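Local coordinates for protein BT_4661 (Bacteroides thetaiotaomicron, PDB 4AK2) that binds heparin and heparan sulfate at the bacterial cell surface through this C-terminal part, probably holding the sulfated glycan for use by the heparin utilisation system, at residues Phe10-Asn15 / Gly77-Thr82; Pro41-Thr46 / Leu55-Glu60; Lys108-Phe113 / Phe273-Thr278; Asn135-Gly140 / Asp240-Gly245. All coordinates share one frame; numbering follows the deposited sequence. Where two conformers were deposited one is given.

Interaction 1. Residues Phe10-Asn15 / Gly77-Thr82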
# COMPACT_ATOMS: atom_id res chain seq x y z
N PHE A 10 -3.76 12.70 13.11
CA PHE A 10 -4.99 13.13 12.47
C PHE A 10 -5.53 11.93 11.73
O PHE A 10 -4.83 10.88 11.65
CB PHE A 10 -4.71 14.30 11.47
CG PHE A 10 -3.60 14.02 10.52
CD1 PHE A 10 -3.84 13.33 9.33
CD2 PHE A 10 -2.31 14.43 10.81
CE1 PHE A 10 -2.79 13.06 8.42
CE2 PHE A 10 -1.25 14.17 9.93
CZ PHE A 10 -1.50 13.48 8.75
N ARG A 11 -6.74 12.03 11.20
CA ARG A 11 -7.27 10.95 10.36
C ARG A 11 -8.05 11.58 9.22
O ARG A 11 -8.80 12.56 9.46
CB ARG A 11 -8.22 9.98 11.11
CG ARG A 11 -7.65 9.42 12.38
CD ARG A 11 -8.54 8.36 13.02
NE ARG A 11 -7.92 7.87 14.26
CZ ARG A 11 -8.40 8.07 15.49
NH1 ARG A 11 -9.56 8.70 15.67
NH2 ARG A 11 -7.72 7.64 16.54
N TYR A 12 -7.97 10.95 8.06
CA TYR A 12 -8.84 11.19 6.94
C TYR A 12 -9.93 10.10 6.82
O TYR A 12 -10.96 10.34 6.19
CB TYR A 12 -8.05 11.19 5.65
CG TYR A 12 -7.26 12.47 5.40
CD1 TYR A 12 -6.05 12.69 6.04
CD2 TYR A 12 -7.74 13.47 4.53
CE1 TYR A 12 -5.30 13.83 5.83
CE2 TYR A 12 -6.96 14.63 4.27
CZ TYR A 12 -5.77 14.82 4.96
OH TYR A 12 -5.00 15.94 4.75
N GLY A 13 -9.72 8.91 7.42
CA GLY A 13 -10.69 7.83 7.22
C GLY A 13 -10.63 7.20 5.84
O GLY A 13 -9.56 7.07 5.25
N ASN A 14 -11.75 6.73 5.34
CA ASN A 14 -11.79 6.00 4.09
C ASN A 14 -13.15 6.18 3.48
O ASN A 14 -14.11 6.53 4.20
CB ASN A 14 -11.46 4.52 4.32
CG ASN A 14 -12.54 3.79 5.10
OD1 ASN A 14 -13.55 3.36 4.54
ND2 ASN A 14 -12.30 3.65 6.41
N ASN A 15 -13.26 5.97 2.17
CA ASN A 15 -14.55 6.03 1.50
C ASN A 15 -15.02 4.62 1.10
O ASN A 15 -15.75 4.48 0.12
CB ASN A 15 -14.51 6.97 0.28
CG ASN A 15 -13.65 6.42 -0.84
OD1 ASN A 15 -12.92 5.44 -0.68
ND2 ASN A 15 -13.74 7.07 -2.01
N GLY A 77 -6.64 21.01 4.66
CA GLY A 77 -6.10 19.67 4.52
C GLY A 77 -6.68 18.86 3.37
O GLY A 77 -6.35 17.70 3.22
N GLN A 78 -7.49 19.48 2.49
CA GLN A 78 -8.10 18.74 1.38
C GLN A 78 -7.02 18.31 0.43
O GLN A 78 -6.21 19.16 -0.01
CB GLN A 78 -9.14 19.59 0.60
CG GLN A 78 -9.86 18.78 -0.49
CD GLN A 78 -11.23 19.33 -0.93
OE1 GLN A 78 -11.35 20.49 -1.27
NE2 GLN A 78 -12.26 18.46 -0.97
N ILE A 79 -6.99 17.03 0.11
CA ILE A 79 -5.96 16.52 -0.81
C ILE A 79 -6.56 16.37 -2.21
O ILE A 79 -7.70 15.94 -2.37
CB ILE A 79 -5.50 15.11 -0.39
CG1 ILE A 79 -4.99 15.11 1.06
CG2 ILE A 79 -4.49 14.50 -1.35
CD1 ILE A 79 -4.80 13.72 1.64
N THR A 80 -5.78 16.74 -3.23
CA THR A 80 -6.15 16.49 -4.62
C THR A 80 -5.04 15.70 -5.30
O THR A 80 -3.86 16.07 -5.20
CB THR A 80 -6.39 17.81 -5.39
OG1 THR A 80 -7.44 18.51 -4.74
CG2 THR A 80 -6.78 17.53 -6.82
N ILE A 81 -5.42 14.62 -5.98
CA ILE A 81 -4.50 13.78 -6.71
C ILE A 81 -4.77 13.93 -8.20
O ILE A 81 -5.92 13.96 -8.63
CB ILE A 81 -4.67 12.28 -6.31
CG1 ILE A 81 -4.53 12.11 -4.83
CG2 ILE A 81 -3.62 11.45 -7.03
CD1 ILE A 81 -3.11 12.23 -4.34
N THR A 82 -3.69 13.97 -8.99
CA THR A 82 -3.81 13.94 -10.45
C THR A 82 -2.85 12.91 -11.03
O THR A 82 -1.83 12.58 -10.42
CB THR A 82 -3.53 15.32 -11.10
OG1 THR A 82 -2.19 15.71 -10.80
CG2 THR A 82 -4.51 16.36 -10.59
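Tyr-12 meets the segment Gly-77 to Thr-82 in two ways, with its hydroxyl on a backbone carbonyl and with a ring face against an isoleucine. The hydroxyl is the donor to the carbonyl of Gly-77, with Tyr-12 OH 2.7 Å from Gly-77 O. It approaches in the carbonyl plane on a lone pair, at a C=O...O angle of 134°, and the carbonyl oxygen lies at the edge of the ring, near its plane. From above one face comes the delta methyl of Ile-79: Ile-79 CD1 is 3.9 Å from the centroid of the Tyr-12 ring, a CH-pi contact displaced toward the hydroxyl end, where Tyr-12 CE2 is 3.5 Å from CD1 of Ile-79. At the backbone angles of Gly-77 (phi 78°) a CB would press on the preceding carbonyl O, and it would also come 3.4 Å from Tyr-12 OH. The packing of short strands against the sheet containing strands 89-98 and 105-115 is consistent with a bacterial Ig-like sandwich. Here the contact joins the chain leaving strand 10-11 to the turn into strand 79-82. The ring reaches the 77-82 segment with CG anti to the carbonyl carbon (chi1 -77°), and Phe-10 CE1 lies at another point of its edge. Val-94 and Val-111 of the four-stranded sheet and Pro-43 also touch this ring. Behind it, the carboxylate of Asp-26 accepts hydrogen bonds from the backbone N atoms of Tyr-12 and Gly-13, fixing the turn from which the ring projects, while Ile-79 is tied through its backbone to Pro-41.

Interaction 2. Residues Pro41-Thr46 / Leu55-Glu60; sequences PVPTAT and LKWEVE
Pro-43 and Leu-55 sandwich the indole of Trp-57, so that one flat ring has a proline on one face and, on the opposite face, a near neighbour from its own segment. Pro-43 CG stands 3.6 Å above the plane of the Trp-57 ring, and Leu-55 CB lies equally far below that plane. On the proline side the contact is a CH-pi interaction over the six-membered ring: Pro-43 CG is 3.7 Å from Trp-57 CZ2, and Pro-43 CB reaches Trp-57 CH2 at 3.8 Å. The indole is brought under the proline with its CG anti to the carbonyl carbon (chi1 -61°). Its buried NE1 is satisfied by the carbonyl of Leu-52, a bond that probably limits the rotation of the ring. A looser touch, Thr-46 OG1 to Leu-55 CD1 at 4.3 Å, adds little; that hydroxyl is hydrogen-bonded to Tyr-9 O and Ala-48 N. No hydrogen bond joins the two segments. Thr-44 and Ala-45 form a classic beta bulge opposite Arg-11, just after Pro-43. Trp-57 itself sits on strand 56-63, at the border of its four-stranded sheet, packing on Val-94 and Ala-96 of the adjacent strand 89-98 and edge-to-face with Phe-10 of strand 10-11.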
# COMPACT_ATOMS: atom_id res chain seq x y z
N PRO A 41 -10.17 14.08 -0.44
CA PRO A 41 -10.49 13.86 0.98
C PRO A 41 -10.05 15.01 1.87
O PRO A 41 -9.01 15.64 1.65
CB PRO A 41 -9.71 12.61 1.36
CG PRO A 41 -9.01 12.17 0.17
CD PRO A 41 -9.25 13.10 -1.00
N VAL A 42 -10.86 15.22 2.90
CA VAL A 42 -10.52 16.18 3.94
C VAL A 42 -10.42 15.46 5.28
O VAL A 42 -11.07 14.40 5.53
CB VAL A 42 -11.53 17.34 4.07
CG1 VAL A 42 -11.49 18.26 2.86
CG2 VAL A 42 -12.94 16.79 4.35
N PRO A 43 -9.57 15.99 6.18
CA PRO A 43 -9.43 15.29 7.46
C PRO A 43 -10.69 15.37 8.32
O PRO A 43 -11.47 16.33 8.27
CB PRO A 43 -8.24 16.01 8.10
CG PRO A 43 -8.29 17.39 7.51
CD PRO A 43 -8.73 17.20 6.09
N THR A 44 -10.83 14.36 9.15
CA THR A 44 -12.06 14.25 9.98
C THR A 44 -11.80 14.08 11.46
O THR A 44 -12.75 14.11 12.24
CB THR A 44 -12.94 13.08 9.52
OG1 THR A 44 -12.25 11.84 9.74
CG2 THR A 44 -13.34 13.27 8.05
N ALA A 45 -10.54 13.95 11.88
CA ALA A 45 -10.23 13.71 13.30
C ALA A 45 -8.83 14.18 13.63
O ALA A 45 -7.94 14.09 12.78
CB ALA A 45 -10.36 12.22 13.67
N THR A 46 -8.63 14.56 14.88
CA THR A 46 -7.29 14.85 15.40
C THR A 46 -7.32 14.95 16.89
O THR A 46 -8.39 15.24 17.44
CB THR A 46 -6.68 16.16 14.78
OG1 THR A 46 -5.35 16.31 15.24
CG2 THR A 46 -7.48 17.40 15.20
N LEU A 55 -4.09 23.70 11.99
CA LEU A 55 -2.89 23.01 11.54
C LEU A 55 -2.44 23.47 10.16
O LEU A 55 -3.29 23.79 9.34
CB LEU A 55 -3.18 21.50 11.50
CG LEU A 55 -3.51 20.91 12.86
CD1 LEU A 55 -3.97 19.47 12.71
CD2 LEU A 55 -2.31 20.98 13.78
N LYS A 56 -1.12 23.49 9.92
CA LYS A 56 -0.57 23.74 8.57
C LYS A 56 -0.47 22.37 7.89
O LYS A 56 0.22 21.45 8.41
CB LYS A 56 0.82 24.38 8.60
CG LYS A 56 1.50 24.55 7.21
N TRP A 57 -1.15 22.24 6.75
CA TRP A 57 -1.19 20.95 6.01
C TRP A 57 -0.24 21.00 4.85
O TRP A 57 -0.31 21.91 4.05
CB TRP A 57 -2.60 20.67 5.54
CG TRP A 57 -3.58 20.55 6.68
CD1 TRP A 57 -4.32 21.56 7.26
CD2 TRP A 57 -3.90 19.34 7.42
NE1 TRP A 57 -5.10 21.07 8.27
CE2 TRP A 57 -4.87 19.72 8.41
CE3 TRP A 57 -3.50 18.02 7.35
CZ2 TRP A 57 -5.40 18.81 9.29
CZ3 TRP A 57 -4.04 17.10 8.23
CH2 TRP A 57 -4.96 17.49 9.19
N GLU A 58 0.60 19.98 4.77
CA GLU A 58 1.52 19.77 3.67
C GLU A 58 1.41 18.36 3.10
O GLU A 58 1.00 17.43 3.82
CB GLU A 58 2.95 19.99 4.12
CG GLU A 58 3.24 21.40 4.61
CD GLU A 58 4.67 21.49 5.11
OE1 GLU A 58 4.91 21.17 6.28
OE2 GLU A 58 5.54 21.85 4.32
N VAL A 59 1.77 18.20 1.82
CA VAL A 59 1.71 16.89 1.19
C VAL A 59 2.95 16.64 0.35
O VAL A 59 3.52 17.59 -0.20
CB VAL A 59 0.40 16.69 0.36
CG1 VAL A 59 0.45 17.50 -0.93
CG2 VAL A 59 0.13 15.22 0.05
N GLU A 60 3.38 15.37 0.30
CA GLU A 60 4.43 14.92 -0.60
C GLU A 60 3.95 13.69 -1.35
O GLU A 60 3.55 12.70 -0.68
CB GLU A 60 5.72 14.56 0.17
CG GLU A 60 6.85 14.14 -0.78
CD GLU A 60 8.14 13.82 -0.08
OE1 GLU A 60 8.13 13.54 1.13
OE2 GLU A 60 9.18 13.82 -0.75

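Interaction 3. Residues Lys108-Phe113 / Phe273-Thr278; sequences KQPVFF and FIWFDT
Phe-112 and Phe-273 meet across the seam between two beta sheets, the four-stranded sheet that holds strand 105-115 and the larger sheet that holds strand 268-276. The two strands run nearly antiparallel with their axes 10.0 Å apart, too far for backbone pairing, and side chains alone fill the space as an aromatic cluster of Phe-112, Phe-273 and Trp-275. The two phenylalanines form the buried part. Their rings meet obliquely, with the centroids of Phe-112 and Phe-273 5.2 Å apart and the planes at 59°, and Phe-112 CD2 lies over a face of Phe-273, 3.7 Å from Phe-273 CD2. The first torsion of Phe-273 (chi1 -113°) is away from a staggered value, possibly a mild strain, and Ala-246 and Ile-248 of strand 241-254 also touch its side chain. Trp-275, by contrast, is partly exposed, although its inner face is closely packed. It extends with CG anti to the backbone N (chi1 179°), which carries its indole across to Pro-110. The proline's CG sits over the six-membered ring in a CH-pi contact, 3.7 Å from the Trp-275 ring centroid, and Pro-110 CG is 3.5 Å from Trp-275 CH2. Phe-280 meets the indole edge-to-face. Replacing this tryptophan by an alanine would probably leave a gap between the sheets, with Pro-110 losing the aromatic face it rests on and Phe-112 held on fewer sides. The indole also meets the buried pair directly, Phe-112 CE1 lying 3.8 Å from Trp-275 CE3.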
# COMPACT_ATOMS: atom_id res chain seq x y z
N LYS A 108 3.43 13.23 10.67
CA LYS A 108 3.32 12.81 9.28
C LYS A 108 2.67 11.41 9.22
O LYS A 108 2.95 10.53 10.06
CB LYS A 108 4.67 12.86 8.49
CG LYS A 108 5.72 11.78 8.79
CD LYS A 108 7.06 11.98 8.06
N GLN A 109 1.81 11.22 8.23
CA GLN A 109 1.10 9.92 8.05
C GLN A 109 0.84 9.70 6.57
O GLN A 109 0.65 10.66 5.84
CB GLN A 109 -0.28 9.96 8.72
CG GLN A 109 -0.26 10.27 10.22
CD GLN A 109 -1.62 10.38 10.86
OE1 GLN A 109 -1.72 10.72 12.06
NE2 GLN A 109 -2.65 10.04 10.11
N PRO A 110 0.83 8.45 6.12
CA PRO A 110 0.45 8.19 4.73
C PRO A 110 -1.06 8.29 4.48
O PRO A 110 -1.89 8.00 5.42
CB PRO A 110 0.92 6.75 4.51
CG PRO A 110 0.72 6.13 5.89
CD PRO A 110 1.10 7.21 6.88
N VAL A 111 -1.46 8.62 3.26
CA VAL A 111 -2.79 8.47 2.74
C VAL A 111 -2.69 7.72 1.42
O VAL A 111 -1.83 8.08 0.58
CB VAL A 111 -3.56 9.80 2.59
CG1 VAL A 111 -4.97 9.58 2.04
CG2 VAL A 111 -3.56 10.56 3.91
N PHE A 112 -3.53 6.74 1.17
CA PHE A 112 -3.46 5.88 0.03
C PHE A 112 -4.67 6.03 -0.87
O PHE A 112 -5.78 6.37 -0.41
CB PHE A 112 -3.36 4.44 0.49
CG PHE A 112 -2.16 4.14 1.35
CD1 PHE A 112 -2.23 4.29 2.74
CD2 PHE A 112 -0.98 3.60 0.82
CE1 PHE A 112 -1.16 3.96 3.55
CE2 PHE A 112 0.10 3.30 1.63
CZ PHE A 112 0.00 3.43 3.03
N PHE A 113 -4.44 5.77 -2.16
CA PHE A 113 -5.47 5.87 -3.19
C PHE A 113 -5.47 4.67 -4.09
O PHE A 113 -4.42 4.14 -4.39
CB PHE A 113 -5.26 7.15 -4.05
CG PHE A 113 -5.43 8.39 -3.26
CD1 PHE A 113 -4.36 8.92 -2.53
CD2 PHE A 113 -6.66 9.06 -3.24
CE1 PHE A 113 -4.52 10.09 -1.74
CE2 PHE A 113 -6.84 10.21 -2.45
CZ PHE A 113 -5.76 10.75 -1.72
N PHE A 273 -1.59 -2.10 -1.53
CA PHE A 273 -0.40 -1.64 -0.85
C PHE A 273 -0.18 -2.42 0.43
O PHE A 273 -1.18 -2.69 1.14
CB PHE A 273 -0.51 -0.14 -0.49
CG PHE A 273 0.44 0.77 -1.24
CD1 PHE A 273 1.79 0.78 -0.91
CD2 PHE A 273 -0.07 1.64 -2.16
CE1 PHE A 273 2.67 1.62 -1.59
CE2 PHE A 273 0.79 2.52 -2.84
CZ PHE A 273 2.15 2.51 -2.53
N ILE A 274 1.02 -2.85 0.73
CA ILE A 274 1.32 -3.52 1.99
C ILE A 274 2.04 -2.52 2.90
O ILE A 274 3.06 -1.93 2.52
CB ILE A 274 2.28 -4.73 1.79
CG1 ILE A 274 1.81 -5.68 0.68
CG2 ILE A 274 2.50 -5.44 3.13
CD1 ILE A 274 0.38 -6.11 0.72
N TRP A 275 1.50 -2.27 4.09
CA TRP A 275 2.08 -1.33 5.02
C TRP A 275 2.61 -2.08 6.20
O TRP A 275 1.78 -2.65 6.99
CB TRP A 275 1.09 -0.24 5.40
CG TRP A 275 1.56 0.78 6.39
CD1 TRP A 275 2.80 0.93 6.97
CD2 TRP A 275 0.73 1.83 6.96
NE1 TRP A 275 2.80 2.01 7.85
CE2 TRP A 275 1.58 2.58 7.89
CE3 TRP A 275 -0.61 2.20 6.82
CZ2 TRP A 275 1.08 3.64 8.63
CZ3 TRP A 275 -1.10 3.27 7.55
CH2 TRP A 275 -0.26 3.99 8.44
N PHE A 276 3.91 -2.19 6.39
CA PHE A 276 4.57 -2.88 7.49
C PHE A 276 4.77 -1.94 8.64
O PHE A 276 5.32 -0.85 8.51
CB PHE A 276 5.98 -3.35 7.06
CG PHE A 276 6.00 -4.17 5.80
CD1 PHE A 276 5.89 -5.57 5.81
CD2 PHE A 276 6.21 -3.54 4.56
CE1 PHE A 276 5.94 -6.31 4.65
CE2 PHE A 276 6.25 -4.29 3.40
CZ PHE A 276 6.11 -5.67 3.43
N ASP A 277 4.32 -2.36 9.84
CA ASP A 277 4.61 -1.63 11.09
C ASP A 277 4.44 -2.60 12.26
O ASP A 277 3.39 -3.27 12.37
CB ASP A 277 3.64 -0.43 11.24
CG ASP A 277 4.03 0.54 12.33
OD1 ASP A 277 4.45 0.10 13.42
OD2 ASP A 277 3.81 1.75 12.12
N THR A 278 5.48 -2.72 13.07
CA THR A 278 5.41 -3.58 14.25
C THR A 278 4.31 -3.19 15.26
O THR A 278 3.98 -4.01 16.13
CB THR A 278 6.75 -3.65 15.01
OG1 THR A 278 7.21 -2.35 15.31
CG2 THR A 278 7.80 -4.41 14.24

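Interaction 4. Residues Asn135-Gly140 / Asp240-Gly245; sequences NPARGG and DGYANG
Pro-136 and Ala-137 lie against Tyr-242, and their apolar contacts carry most of the join. Pro-136 CG is 3.8 Å from Tyr-242 CD1, near the root of the ring. Farther out, Ala-137 CB touches both Tyr-242 CE1 and Tyr-242 OH at 3.7 Å, so the loop follows one flank of the side chain from CB to hydroxyl. The tyrosine CG stands anti to its carbonyl carbon (chi1 -79°), which turns the ring toward the loop, so that it crosses Pro-136 obliquely. A serine in its place would probably remove the ring that Pro-136 CG and Ala-137 CB touch, leaving both without this apolar cover. Pro-136 CG also rests on a backbone carbonyl, 3.5 Å from Ala-243 O. Polar bonds act within the loop instead of across the contact. Asn-135 OD1 accepts from Ala-137 N at 2.8 Å, an Asx turn with an N-H...O angle of 146°, while Asn-135 O takes a hydrogen bond from Gly-139 N at 2.8 Å. Together these bonds shape the turn that offers Pro-136 and Ala-137 to the ring. The loop links strands 131-134 and 140-141 and packs on the start of strand 241-254, beside Thr-278, which follows strand 268-276.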
# COMPACT_ATOMS: atom_id res chain seq x y z
N ASN A 135 2.16 -6.63 10.63
CA ASN A 135 3.31 -6.57 11.53
C ASN A 135 4.40 -7.47 10.93
O ASN A 135 4.19 -8.66 10.78
CB ASN A 135 2.88 -7.12 12.90
CG ASN A 135 4.01 -7.17 13.90
OD1 ASN A 135 5.19 -7.17 13.57
ND2 ASN A 135 3.64 -7.16 15.17
N PRO A 136 5.55 -6.91 10.52
CA PRO A 136 6.58 -7.71 9.85
C PRO A 136 7.20 -8.76 10.75
O PRO A 136 7.81 -9.69 10.23
CB PRO A 136 7.62 -6.66 9.43
CG PRO A 136 7.46 -5.56 10.45
CD PRO A 136 5.96 -5.50 10.69
N ALA A 137 7.08 -8.66 12.07
CA ALA A 137 7.58 -9.73 12.94
C ALA A 137 6.68 -10.96 12.85
O ALA A 137 7.16 -12.05 12.85
CB ALA A 137 7.73 -9.26 14.39
N ARG A 138 5.38 -10.74 12.79
CA ARG A 138 4.38 -11.80 12.87
C ARG A 138 3.91 -12.29 11.51
O ARG A 138 3.46 -13.42 11.37
CB ARG A 138 3.20 -11.31 13.72
CG ARG A 138 3.66 -10.98 15.16
CD ARG A 138 2.53 -10.53 16.08
NE ARG A 138 1.68 -11.64 16.50
CZ ARG A 138 1.98 -12.51 17.48
NH1 ARG A 138 3.11 -12.42 18.17
NH2 ARG A 138 1.12 -13.48 17.79
N GLY A 139 4.00 -11.44 10.49
CA GLY A 139 3.40 -11.77 9.22
C GLY A 139 1.89 -11.70 9.30
O GLY A 139 1.30 -11.32 10.33
N GLY A 140 1.23 -12.10 8.23
CA GLY A 140 -0.22 -12.15 8.21
C GLY A 140 -0.75 -12.27 6.79
O GLY A 140 0.02 -12.52 5.87
N ASP A 240 19.47 -3.07 11.05
CA ASP A 240 19.04 -1.72 11.40
C ASP A 240 17.60 -1.62 11.90
O ASP A 240 17.26 -0.66 12.58
CB ASP A 240 19.31 -0.72 10.27
CG ASP A 240 20.79 -0.47 10.05
OD1 ASP A 240 21.65 -0.90 10.86
OD2 ASP A 240 21.06 0.21 9.05
N GLY A 241 16.76 -2.56 11.53
CA GLY A 241 15.40 -2.57 12.05
C GLY A 241 14.39 -3.29 11.20
O GLY A 241 14.64 -3.67 10.06
N TYR A 242 13.22 -3.52 11.79
CA TYR A 242 12.06 -4.02 11.04
C TYR A 242 11.63 -3.03 9.96
O TYR A 242 11.76 -1.80 10.14
CB TYR A 242 10.88 -4.30 11.99
CG TYR A 242 11.05 -5.59 12.71
CD1 TYR A 242 10.67 -6.78 12.11
CD2 TYR A 242 11.55 -5.63 14.02
CE1 TYR A 242 10.81 -8.00 12.77
CE2 TYR A 242 11.70 -6.84 14.69
CZ TYR A 242 11.31 -8.02 14.07
OH TYR A 242 11.45 -9.20 14.75
N ALA A 243 11.08 -3.56 8.88
CA ALA A 243 10.42 -2.70 7.89
C ALA A 243 9.36 -1.84 8.59
O ALA A 243 8.58 -2.36 9.43
CB ALA A 243 9.76 -3.49 6.77
N ASN A 244 9.32 -0.56 8.25
CA ASN A 244 8.30 0.36 8.70
C ASN A 244 8.06 1.26 7.50
O ASN A 244 8.80 2.23 7.26
CB ASN A 244 8.71 1.13 9.95
CG ASN A 244 7.59 1.96 10.49
OD1 ASN A 244 7.13 2.88 9.84
ND2 ASN A 244 7.13 1.59 11.68
N GLY A 245 7.13 0.87 6.66
CA GLY A 245 7.03 1.43 5.32
C GLY A 245 6.04 0.68 4.47
O GLY A 245 5.35 -0.23 4.96

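In the fold
Interactions 1 and 2 touch, both reaching the two-stranded sheet of 10-11 and 45-46, with centres 7 Å apart: Arg-11 O and Thr-44 N lie 2.7 Å apart, a probable hydrogen bond, and Gly-77 CA packs 3.4 Å from Trp-57 CG. Interaction 3 adjoins interaction 1 through a probable bond of 2.8 Å from Gln-109 NE2 to Phe-10 O, and leads across to the second sheet. There Phe-276 N and Gly-245 O, 2.8 Å apart, connect it to interaction 4, whose centre is about 26 Å from that of interaction 1. The glycan lies beyond these contacts, with the Phe-273 side chain about 11 Å from a sulfated glucosamine unit and about 8 Å from a sodium ion.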